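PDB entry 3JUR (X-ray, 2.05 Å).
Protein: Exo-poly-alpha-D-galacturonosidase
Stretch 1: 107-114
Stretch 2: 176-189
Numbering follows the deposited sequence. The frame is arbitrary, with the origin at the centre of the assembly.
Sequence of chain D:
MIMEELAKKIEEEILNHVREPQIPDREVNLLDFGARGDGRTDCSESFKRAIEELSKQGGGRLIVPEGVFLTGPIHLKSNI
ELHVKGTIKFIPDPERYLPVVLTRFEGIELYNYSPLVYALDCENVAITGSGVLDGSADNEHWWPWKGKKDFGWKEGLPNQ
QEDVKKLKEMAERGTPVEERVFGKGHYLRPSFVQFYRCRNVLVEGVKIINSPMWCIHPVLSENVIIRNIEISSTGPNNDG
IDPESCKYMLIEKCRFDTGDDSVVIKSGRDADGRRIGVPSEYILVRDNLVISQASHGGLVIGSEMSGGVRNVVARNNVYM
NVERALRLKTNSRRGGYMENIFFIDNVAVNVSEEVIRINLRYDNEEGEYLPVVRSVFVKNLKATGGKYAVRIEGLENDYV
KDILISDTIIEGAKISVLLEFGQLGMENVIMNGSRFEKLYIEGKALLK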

ATOM      1  N   GLY D 107     -27.138 -35.250   6.158  1.00 22.72           N
ATOM      2  CA  GLY D 107     -27.473 -35.318   4.738  1.00 22.24           C
ATOM      3  C   GLY D 107     -28.082 -36.614   4.220  1.00 22.16           C
ATOM      4  O   GLY D 107     -28.348 -36.731   3.022  1.00 21.92           O
ATOM      5  N   ILE D 108     -28.302 -37.587   5.100  1.00 21.93           N
ATOM      6  CA  ILE D 108     -28.935 -38.850   4.690  1.00 22.03           C
ATOM      7  C   ILE D 108     -30.229 -39.100   5.476  1.00 22.40           C
ATOM      8  O   ILE D 108     -30.239 -39.032   6.710  1.00 22.54           O
ATOM      9  CB  ILE D 108     -27.966 -40.073   4.806  1.00 22.08           C
ATOM     10  CG1 ILE D 108     -26.727 -39.881   3.918  1.00 21.09           C
ATOM     11  CG2 ILE D 108     -28.683 -41.384   4.424  1.00 21.45           C
ATOM     12  CD1 ILE D 108     -25.562 -40.789   4.260  1.00 20.01           C
ATOM     13  N   GLU D 109     -31.311 -39.377   4.746  1.00 22.23           N
ATOM     14  CA  GLU D 109     -32.619 -39.647   5.344  1.00 22.44           C
ATOM     15  C   GLU D 109     -32.642 -40.970   6.097  1.00 22.06           C
ATOM     16  O   GLU D 109     -32.013 -41.945   5.683  1.00 22.01           O
ATOM     17  CB  GLU D 109     -33.710 -39.661   4.272  1.00 22.70           C
ATOM     18  CG  GLU D 109     -33.985 -38.305   3.643  1.00 23.77           C
ATOM     19  CD  GLU D 109     -35.254 -38.294   2.812  1.00 25.63           C
ATOM     20  OE1 GLU D 109     -35.912 -37.231   2.740  1.00 26.54           O
ATOM     21  OE2 GLU D 109     -35.591 -39.347   2.235  1.00 26.47           O
ATOM     22  N   LEU D 110     -33.370 -40.989   7.207  1.00 21.83           N
ATOM     23  CA  LEU D 110     -33.516 -42.189   8.027  1.00 21.45           C
ATOM     24  C   LEU D 110     -34.714 -42.059   8.970  1.00 21.51           C
ATOM     25  O   LEU D 110     -35.341 -40.998   9.056  1.00 21.53           O
ATOM     26  CB  LEU D 110     -32.234 -42.442   8.839  1.00 21.15           C
ATOM     27  CG  LEU D 110     -32.000 -41.645  10.128  1.00 20.73           C
ATOM     28  CD1 LEU D 110     -30.864 -42.247  10.918  1.00 20.10           C
ATOM     29  CD2 LEU D 110     -31.743 -40.165   9.859  1.00 19.33           C
ATOM     30  N   TYR D 111     -35.029 -43.149   9.662  1.00 21.55           N
ATOM     31  CA  TYR D 111     -35.943 -43.099  10.795  1.00 21.50           C
ATOM     32  C   TYR D 111     -35.129 -43.174  12.077  1.00 21.43           C
ATOM     33  O   TYR D 111     -34.331 -44.094  12.273  1.00 21.76           O
ATOM     34  CB  TYR D 111     -37.004 -44.200  10.705  1.00 21.37           C
ATOM     35  CG  TYR D 111     -38.118 -43.834   9.757  1.00 21.61           C
ATOM     36  CD1 TYR D 111     -39.340 -43.367  10.235  1.00 22.37           C
ATOM     37  CD2 TYR D 111     -37.939 -43.922   8.378  1.00 22.28           C
ATOM     38  CE1 TYR D 111     -40.368 -43.014   9.358  1.00 23.40           C
ATOM     39  CE2 TYR D 111     -38.950 -43.568   7.495  1.00 23.32           C
ATOM     40  CZ  TYR D 111     -40.162 -43.116   7.988  1.00 23.95           C
ATOM     41  OH  TYR D 111     -41.162 -42.769   7.104  1.00 25.11           O
ATOM     42  N   ASN D 112     -35.318 -42.177  12.932  1.00 21.46           N
ATOM     43  CA  ASN D 112     -34.494 -41.996  14.118  1.00 21.55           C
ATOM     44  C   ASN D 112     -35.256 -41.195  15.170  1.00 21.58           C
ATOM     45  O   ASN D 112     -36.401 -40.798  14.940  1.00 21.42           O
ATOM     46  CB  ASN D 112     -33.182 -41.286  13.742  1.00 21.44           C
ATOM     47  CG  ASN D 112     -32.150 -41.299  14.867  1.00 21.34           C
ATOM     48  OD1 ASN D 112     -32.071 -42.245  15.658  1.00 20.98           O
ATOM     49  ND2 ASN D 112     -31.348 -40.245  14.933  1.00 19.95           N
ATOM     50  N   TYR D 113     -34.613 -40.972  16.317  1.00 21.70           N
ATOM     51  CA  TYR D 113     -35.161 -40.161  17.401  1.00 21.72           C
ATOM     52  C   TYR D 113     -35.789 -38.881  16.870  1.00 21.76           C
ATOM     53  O   TYR D 113     -35.241 -38.234  15.967  1.00 21.59           O
ATOM     54  CB  TYR D 113     -34.062 -39.812  18.418  1.00 21.69           C
ATOM     55  CG  TYR D 113     -33.571 -40.991  19.241  1.00 21.74           C
ATOM     56  CD1 TYR D 113     -34.404 -41.616  20.169  1.00 20.89           C
ATOM     57  CD2 TYR D 113     -32.268 -41.470  19.097  1.00 21.37           C
ATOM     58  CE1 TYR D 113     -33.957 -42.695  20.926  1.00 21.49           C
ATOM     59  CE2 TYR D 113     -31.805 -42.548  19.852  1.00 20.55           C
ATOM     60  CZ  TYR D 113     -32.658 -43.161  20.763  1.00 21.47           C
ATOM     61  OH  TYR D 113     -32.217 -44.229  21.517  1.00 19.38           O
ATOM     62  N   SER D 114     -36.943 -38.527  17.427  1.00 21.61           N
ATOM     63  CA  SER D 114     -37.621 -37.283  17.073  1.00 21.48           C
ATOM     64  C   SER D 114     -36.749 -36.058  17.363  1.00 21.61           C
ATOM     65  O   SER D 114     -36.117 -35.986  18.419  1.00 21.67           O
ATOM     66  CB  SER D 114     -38.940 -37.164  17.842  1.00 21.35           C
ATOM     67  OG  SER D 114     -39.554 -35.905  17.605  1.00 20.77           O
TER
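Stretch 2 (176-189) PVEERVFGKGHYLR

How does stretch 2 run along the strand 108-112? After Pro176 comes a 3-10 segment, 177-179, closed by the backbone bonds from Glu179 N to Pro176 O (3.0 Å) and from Arg180 N to Val177 O (2.9 Å). The chain then passes into a loop that runs in the same direction as the strand; Arg180 lies nearest Leu110 and Val181 nearest Tyr111, but Gly183, not Phe182, lies nearest Asn112. The direction is therefore parallel. Tyr111 and Val181 form a single bridge, CA to CA 4.8 Å, in which Tyr111 uses both of its backbone polar groups: its N donates to Arg180 O at 2.9 Å, and its O accepts from Phe182 N at 2.8 Å. Val181, between these two partners, turns its CA-to-CB bond away from the strand.

What shapes the side chains before the bridge? Arg180 leaves its backbone sideways, with chi1 m and the next two angles t, and this extended chain carries the guanidinium back along the strand until NH1 donates to Glu109 O at 3.0 Å. The carbonyl meets the guanidinium at its edge, near the plane, where the N-H groups point. Ile108 CG2 is 3.5 Å from the same NH1. Val177, with chi1 t, points toward the strand; its CG2 lies 3.6 Å from Glu109 OE2, and its CG1 lies 4.1 Å from Tyr111 CE2. The Tyr111 ring, at chi1 m, also brings CD2 within 3.5 Å of Val177 O, which approaches the ring edge.

Where do the apolar side chains meet? Leu110 has chi1 p and chi2 t, and its CD1 reaches both Phe182 CD2, at 3.4 Å, and Leu188 CD1, at 3.6 Å. Phe182 and Leu188 each have chi1 m and leave their backbones sideways. One methyl thus joins two parts of stretch 2 that lie on different sides of the turn from Gly183 to His186.

How does Asn112 hold the turn? Its side chain, chi1 t and chi2 33°, starts sideways but ends close to stretch 2, with the two ends of the amide used separately. OD1 accepts from Gly183 N at 2.9 Å, while ND2 donates to Leu188 O at 2.7 Å in a nearly straight bond. One amide therefore ties together the entry to the turn and the segment that follows it.

Why does the Tyr113 ring fit here? The CA-to-CB bond of Tyr113 points toward stretch 2, and with chi1 m the ring presents one face to Gly183, whose CA lies 3.8 Å from the centroid of the Tyr113 ring in a CH-pi contact. Gly183 has positive phi, which by itself favours glycine, and its CA stands over the ring, 17° off the normal. The type II turn that starts at Gly183 is closed by His186 N donating to Gly183 O at 2.9 Å. A water sits 2.6 Å from Tyr113 OH and donates to His186 O at 2.6 Å, linking the tyrosine to the end of the turn.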

ATOM      1  N   PRO D 176     -34.451 -48.606   0.823  1.00 29.19           N
ATOM      2  CA  PRO D 176     -35.525 -47.640   1.062  1.00 28.94           C
ATOM      3  C   PRO D 176     -35.422 -47.009   2.447  1.00 28.73           C
ATOM      4  O   PRO D 176     -34.963 -47.661   3.389  1.00 28.74           O
ATOM      5  CB  PRO D 176     -36.787 -48.494   0.959  1.00 28.85           C
ATOM      6  CG  PRO D 176     -36.409 -49.580   0.009  1.00 29.01           C
ATOM      7  CD  PRO D 176     -34.977 -49.895   0.335  1.00 29.13           C
ATOM      8  N   VAL D 177     -35.845 -45.752   2.552  1.00 28.32           N
ATOM      9  CA  VAL D 177     -35.780 -44.991   3.805  1.00 28.05           C
ATOM     10  C   VAL D 177     -36.526 -45.689   4.947  1.00 27.93           C
ATOM     11  O   VAL D 177     -36.042 -45.708   6.082  1.00 27.76           O
ATOM     12  CB  VAL D 177     -36.316 -43.542   3.626  1.00 28.08           C
ATOM     13  CG1 VAL D 177     -35.986 -42.688   4.848  1.00 27.79           C
ATOM     14  CG2 VAL D 177     -35.731 -42.898   2.368  1.00 27.97           C
ATOM     15  N   GLU D 178     -37.685 -46.273   4.628  1.00 27.75           N
ATOM     16  CA  GLU D 178     -38.539 -46.971   5.599  1.00 27.80           C
ATOM     17  C   GLU D 178     -37.803 -48.117   6.289  1.00 27.45           C
ATOM     18  O   GLU D 178     -38.223 -48.583   7.347  1.00 27.45           O
ATOM     19  CB  GLU D 178     -39.805 -47.523   4.920  1.00 27.96           C
ATOM     20  CG  GLU D 178     -40.767 -46.468   4.353  1.00 29.27           C
ATOM     21  CD  GLU D 178     -40.280 -45.818   3.050  1.00 30.72           C
ATOM     22  OE1 GLU D 178     -40.817 -44.751   2.687  1.00 31.31           O
ATOM     23  OE2 GLU D 178     -39.366 -46.364   2.386  1.00 30.94           O
ATOM     24  N   GLU D 179     -36.707 -48.563   5.681  1.00 27.07           N
ATOM     25  CA  GLU D 179     -35.927 -49.684   6.200  1.00 26.78           C
ATOM     26  C   GLU D 179     -34.633 -49.236   6.888  1.00 26.32           C
ATOM     27  O   GLU D 179     -33.851 -50.061   7.364  1.00 26.52           O
ATOM     28  CB  GLU D 179     -35.643 -50.696   5.084  1.00 26.80           C
ATOM     29  CG  GLU D 179     -36.908 -51.294   4.474  1.00 27.58           C
ATOM     30  CD  GLU D 179     -36.643 -52.227   3.306  1.00 28.34           C
ATOM     31  OE1 GLU D 179     -35.464 -52.542   3.024  1.00 29.13           O
ATOM     32  OE2 GLU D 179     -37.628 -52.649   2.664  1.00 28.15           O
ATOM     33  N   ARG D 180     -34.425 -47.924   6.951  1.00 25.82           N
ATOM     34  CA  ARG D 180     -33.274 -47.347   7.635  1.00 25.27           C
ATOM     35  C   ARG D 180     -33.688 -46.922   9.039  1.00 25.13           C
ATOM     36  O   ARG D 180     -33.842 -45.729   9.320  1.00 25.32           O
ATOM     37  CB  ARG D 180     -32.726 -46.146   6.859  1.00 25.09           C
ATOM     38  CG  ARG D 180     -32.306 -46.448   5.437  1.00 24.24           C
ATOM     39  CD  ARG D 180     -31.738 -45.204   4.781  1.00 22.61           C
ATOM     40  NE  ARG D 180     -31.738 -45.305   3.326  1.00 21.46           N
ATOM     41  CZ  ARG D 180     -31.603 -44.270   2.501  1.00 22.06           C
ATOM     42  NH1 ARG D 180     -31.458 -43.039   2.983  1.00 21.53           N
ATOM     43  NH2 ARG D 180     -31.613 -44.464   1.188  1.00 20.92           N
ATOM     44  N   VAL D 181     -33.862 -47.906   9.913  1.00 24.92           N
ATOM     45  CA  VAL D 181     -34.403 -47.667  11.250  1.00 24.80           C
ATOM     46  C   VAL D 181     -33.295 -47.685  12.300  1.00 24.55           C
ATOM     47  O   VAL D 181     -32.576 -48.677  12.442  1.00 25.01           O
ATOM     48  CB  VAL D 181     -35.512 -48.697  11.608  1.00 24.64           C
ATOM     49  CG1 VAL D 181     -36.096 -48.424  12.998  1.00 24.53           C
ATOM     50  CG2 VAL D 181     -36.613 -48.681  10.555  1.00 24.79           C
ATOM     51  N   PHE D 182     -33.167 -46.582  13.029  1.00 24.06           N
ATOM     52  CA  PHE D 182     -32.168 -46.467  14.089  1.00 23.72           C
ATOM     53  C   PHE D 182     -32.849 -46.251  15.444  1.00 23.31           C
ATOM     54  O   PHE D 182     -33.579 -47.125  15.905  1.00 23.40           O
ATOM     55  CB  PHE D 182     -31.121 -45.391  13.739  1.00 23.54           C
ATOM     56  CG  PHE D 182     -30.247 -45.770  12.571  1.00 23.95           C
ATOM     57  CD1 PHE D 182     -28.976 -46.295  12.779  1.00 24.29           C
ATOM     58  CD2 PHE D 182     -30.712 -45.651  11.263  1.00 23.39           C
ATOM     59  CE1 PHE D 182     -28.174 -46.676  11.702  1.00 23.99           C
ATOM     60  CE2 PHE D 182     -29.917 -46.032  10.183  1.00 23.71           C
ATOM     61  CZ  PHE D 182     -28.645 -46.544  10.403  1.00 23.69           C
ATOM     62  N   GLY D 183     -32.626 -45.105  16.078  1.00 22.97           N
ATOM     63  CA  GLY D 183     -33.220 -44.845  17.388  1.00 22.60           C
ATOM     64  C   GLY D 183     -32.608 -45.700  18.480  1.00 22.48           C
ATOM     65  O   GLY D 183     -31.389 -45.686  18.670  1.00 22.21           O
ATOM     66  N   LYS D 184     -33.465 -46.449  19.180  1.00 22.43           N
ATOM     67  CA  LYS D 184     -33.085 -47.282  20.331  1.00 22.42           C
ATOM     68  C   LYS D 184     -31.969 -48.267  19.981  1.00 22.29           C
ATOM     69  O   LYS D 184     -32.078 -49.032  19.016  1.00 22.08           O
ATOM     70  CB  LYS D 184     -34.315 -48.037  20.866  1.00 22.39           C
ATOM     71  CG  LYS D 184     -34.188 -48.583  22.285  1.00 22.91           C
ATOM     72  CD  LYS D 184     -35.361 -49.512  22.609  1.00 23.58           C
ATOM     73  CE  LYS D 184     -35.597 -49.656  24.109  1.00 24.55           C
ATOM     74  NZ  LYS D 184     -34.609 -50.524  24.805  1.00 24.35           N
ATOM     75  N   GLY D 185     -30.899 -48.235  20.774  1.00 22.36           N
ATOM     76  CA  GLY D 185     -29.731 -49.092  20.548  1.00 22.44           C
ATOM     77  C   GLY D 185     -28.734 -48.497  19.562  1.00 22.45           C
ATOM     78  O   GLY D 185     -27.720 -49.117  19.244  1.00 22.47           O
ATOM     79  N   HIS D 186     -29.032 -47.297  19.075  1.00 22.36           N
ATOM     80  CA  HIS D 186     -28.157 -46.589  18.140  1.00 22.52           C
ATOM     81  C   HIS D 186     -27.876 -45.181  18.638  1.00 22.53           C
ATOM     82  O   HIS D 186     -28.595 -44.664  19.495  1.00 22.43           O
ATOM     83  CB  HIS D 186     -28.757 -46.591  16.732  1.00 22.41           C
ATOM     84  CG  HIS D 186     -28.993 -47.968  16.201  1.00 22.79           C
ATOM     85  ND1 HIS D 186     -28.050 -48.655  15.467  1.00 23.23           N
ATOM     86  CD2 HIS D 186     -30.044 -48.810  16.347  1.00 22.46           C
ATOM     87  CE1 HIS D 186     -28.518 -49.854  15.164  1.00 23.10           C
ATOM     88  NE2 HIS D 186     -29.727 -49.971  15.684  1.00 22.87           N
ATOM     89  N   TYR D 187     -26.822 -44.565  18.104  1.00 22.73           N
ATOM     90  CA  TYR D 187     -26.258 -43.367  18.726  1.00 22.90           C
ATOM     91  C   TYR D 187     -26.161 -42.159  17.794  1.00 22.94           C
ATOM     92  O   TYR D 187     -25.143 -41.457  17.759  1.00 23.20           O
ATOM     93  CB  TYR D 187     -24.923 -43.715  19.403  1.00 22.81           C
ATOM     94  CG  TYR D 187     -25.085 -44.795  20.455  1.00 23.34           C
ATOM     95  CD1 TYR D 187     -25.340 -44.465  21.784  1.00 23.60           C
ATOM     96  CD2 TYR D 187     -25.017 -46.152  20.113  1.00 23.24           C
ATOM     97  CE1 TYR D 187     -25.512 -45.459  22.753  1.00 24.46           C
ATOM     98  CE2 TYR D 187     -25.190 -47.144  21.067  1.00 24.07           C
ATOM     99  CZ  TYR D 187     -25.435 -46.790  22.383  1.00 24.21           C
ATOM    100  OH  TYR D 187     -25.597 -47.767  23.328  1.00 24.99           O
ATOM    101  N   LEU D 188     -27.243 -41.924  17.055  1.00 22.90           N
ATOM    102  CA  LEU D 188     -27.362 -40.762  16.182  1.00 23.01           C
ATOM    103  C   LEU D 188     -28.284 -39.719  16.819  1.00 23.14           C
ATOM    104  O   LEU D 188     -29.501 -39.935  16.923  1.00 23.03           O
ATOM    105  CB  LEU D 188     -27.886 -41.180  14.803  1.00 22.95           C
ATOM    106  CG  LEU D 188     -27.132 -42.298  14.063  1.00 22.87           C
ATOM    107  CD1 LEU D 188     -27.903 -42.735  12.824  1.00 21.57           C
ATOM    108  CD2 LEU D 188     -25.710 -41.864  13.693  1.00 21.15           C
ATOM    109  N   ARG D 189     -27.693 -38.606  17.257  1.00 23.14           N
ATOM    110  CA  ARG D 189     -28.435 -37.485  17.855  1.00 23.51           C
ATOM    111  C   ARG D 189     -29.464 -36.884  16.893  1.00 23.63           C
ATOM    112  O   ARG D 189     -29.267 -36.909  15.680  1.00 23.72           O
ATOM    113  CB  ARG D 189     -27.479 -36.375  18.288  1.00 23.54           C
ATOM    114  CG  ARG D 189     -26.594 -36.705  19.478  1.00 23.30           C
ATOM    115  CD  ARG D 189     -25.441 -35.712  19.522  1.00 22.85           C
ATOM    116  NE  ARG D 189     -24.500 -35.919  18.421  1.00 22.23           N
ATOM    117  CZ  ARG D 189     -23.716 -34.973  17.905  1.00 22.45           C
ATOM    118  NH1 ARG D 189     -23.751 -33.725  18.368  1.00 20.86           N
ATOM    119  NH2 ARG D 189     -22.895 -35.275  16.911  1.00 22.60           N
TER
HETATM  120  O   HOH W   1     -29.858 -45.305  21.689  1.00 18.19           O